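Local coordinates for glycosylation Associate Protein 2 (Streptococcus agalactiae serotype V, PDB 6OYC) that probably takes part, within a complex of three Gap proteins, in glycosylation and export of an adhesin through the accessory Sec system, at residues Asp464-Ala467 with Phe468-Leu472. Residues are numbered along the deposited sequence; the frame is centred on the assembly and turned at random.
Sequences DATA and FSDLL
Thr466 O lies over one face of the Asp470 carboxylate, 3.0 Å from Asp470 CG, one helical turn away. A second flat group, the Phe468 ring, has Leu472 CD1 over one face, 3.4 Å above the plane and displaced toward the rim; Tyr457 of strand 452-458 also meets this ring, their planes about 30° apart. With Thr466 OG1 anti to the backbone nitrogen (chi1 174°), the modelled hydroxyl is directed at the carboxylate, but its exact place is doubtful, the 2.4 Å from OG1 to Asp470 OD2 being too short to trust. The backbone is surer: Asp470 N gives a straight bond to Thr466 O (2.9 Å, 164°), and Leu471 N a more bent one to Ala467 O (3.2 Å). A type I turn, closed by Ala467 N to Asp464 O at 3.1 Å, leads into this first turn of helix 467-473. Asn397 ND2 also binds Asp470 OD2, while the backbone nitrogens of Phe396 and Asn397 hold Asp464 OD2. The start of the helix is thus tied to the loop after strand 388-392 in the alpha/beta-hydrolase-like domain, and these donors probably help keep buried Asp464 and the partly exposed Asp470 ionised.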
loop_
_atom_site.group_PDB
_atom_site.type_symbol
_atom_site.label_atom_id
_atom_site.label_comp_id
_atom_site.label_asym_id
_atom_site.label_seq_id
_atom_site.Cartn_x
_atom_site.Cartn_y
_atom_site.Cartn_z
ATOM N N ASP B 464 24.210 -9.516 -0.516
ATOM C CA ASP B 464 24.921 -8.287 -0.843
ATOM C C ASP B 464 25.992 -8.057 0.221
ATOM O O ASP B 464 25.929 -7.113 0.995
ATOM C CB ASP B 464 23.988 -7.081 -0.950
ATOM C CG ASP B 464 24.559 -6.004 -1.843
ATOM O OD1 ASP B 464 25.716 -6.191 -2.280
ATOM O OD2 ASP B 464 23.871 -4.991 -2.116
ATOM N N ALA B 465 26.991 -8.943 0.237
ATOM C CA ALA B 465 28.067 -8.842 1.217
ATOM C C ALA B 465 28.695 -7.450 1.223
ATOM O O ALA B 465 28.982 -6.893 2.288
ATOM C CB ALA B 465 29.124 -9.909 0.929
ATOM N N THR B 466 28.864 -6.858 0.045
ATOM C CA THR B 466 29.577 -5.605 -0.183
ATOM C C THR B 466 28.803 -4.348 0.244
ATOM O O THR B 466 29.339 -3.241 0.100
ATOM C CB THR B 466 29.925 -5.529 -1.678
ATOM O OG1 THR B 466 30.493 -4.260 -2.002
ATOM C CG2 THR B 466 28.698 -5.777 -2.545
ATOM N N ALA B 467 27.585 -4.487 0.776
ATOM C CA ALA B 467 26.685 -3.343 0.905
ATOM C C ALA B 467 27.241 -2.286 1.862
ATOM O O ALA B 467 27.419 -1.120 1.486
ATOM C CB ALA B 467 25.300 -3.820 1.353
ATOM N N PHE B 468 27.500 -2.671 3.116
ATOM C CA PHE B 468 27.997 -1.706 4.093
ATOM C C PHE B 468 29.295 -1.058 3.623
ATOM O O PHE B 468 29.407 0.172 3.591
ATOM C CB PHE B 468 28.197 -2.376 5.454
ATOM C CG PHE B 468 28.752 -1.447 6.502
ATOM C CD1 PHE B 468 28.396 -0.105 6.522
ATOM C CD2 PHE B 468 29.650 -1.905 7.448
ATOM C CE1 PHE B 468 28.918 0.753 7.482
ATOM C CE2 PHE B 468 30.169 -1.048 8.415
ATOM C CZ PHE B 468 29.799 0.284 8.427
ATOM N N SER B 469 30.284 -1.876 3.250
ATOM C CA SER B 469 31.581 -1.350 2.827
ATOM C C SER B 469 31.430 -0.336 1.702
ATOM O O SER B 469 31.959 0.777 1.782
ATOM C CB SER B 469 32.501 -2.489 2.388
ATOM O OG SER B 469 32.303 -3.635 3.189
ATOM N N ASP B 470 30.696 -0.706 0.646
ATOM C CA ASP B 470 30.497 0.201 -0.481
ATOM C C ASP B 470 29.977 1.551 -0.040
ATOM O O ASP B 470 30.327 2.579 -0.631
ATOM C CB ASP B 470 29.508 -0.392 -1.470
ATOM C CG ASP B 470 30.078 -1.530 -2.219
ATOM O OD1 ASP B 470 31.319 -1.632 -2.267
ATOM O OD2 ASP B 470 29.295 -2.341 -2.750
ATOM N N LEU B 471 29.135 1.564 0.992
ATOM C CA LEU B 471 28.514 2.808 1.423
ATOM C C LEU B 471 29.531 3.744 2.075
ATOM O O LEU B 471 29.514 4.957 1.827
ATOM C CB LEU B 471 27.356 2.499 2.374
ATOM C CG LEU B 471 26.517 3.715 2.751
ATOM C CD1 LEU B 471 26.077 4.443 1.490
ATOM C CD2 LEU B 471 25.332 3.293 3.595
ATOM N N LEU B 472 30.425 3.202 2.907
ATOM C CA LEU B 472 31.464 4.028 3.511
ATOM C C LEU B 472 32.359 4.646 2.449
ATOM O O LEU B 472 32.700 5.833 2.528
ATOM C CB LEU B 472 32.295 3.198 4.483
ATOM C CG LEU B 472 31.502 2.546 5.609
ATOM C CD1 LEU B 472 32.058 1.180 5.922
ATOM C CD2 LEU B 472 31.535 3.419 6.841
#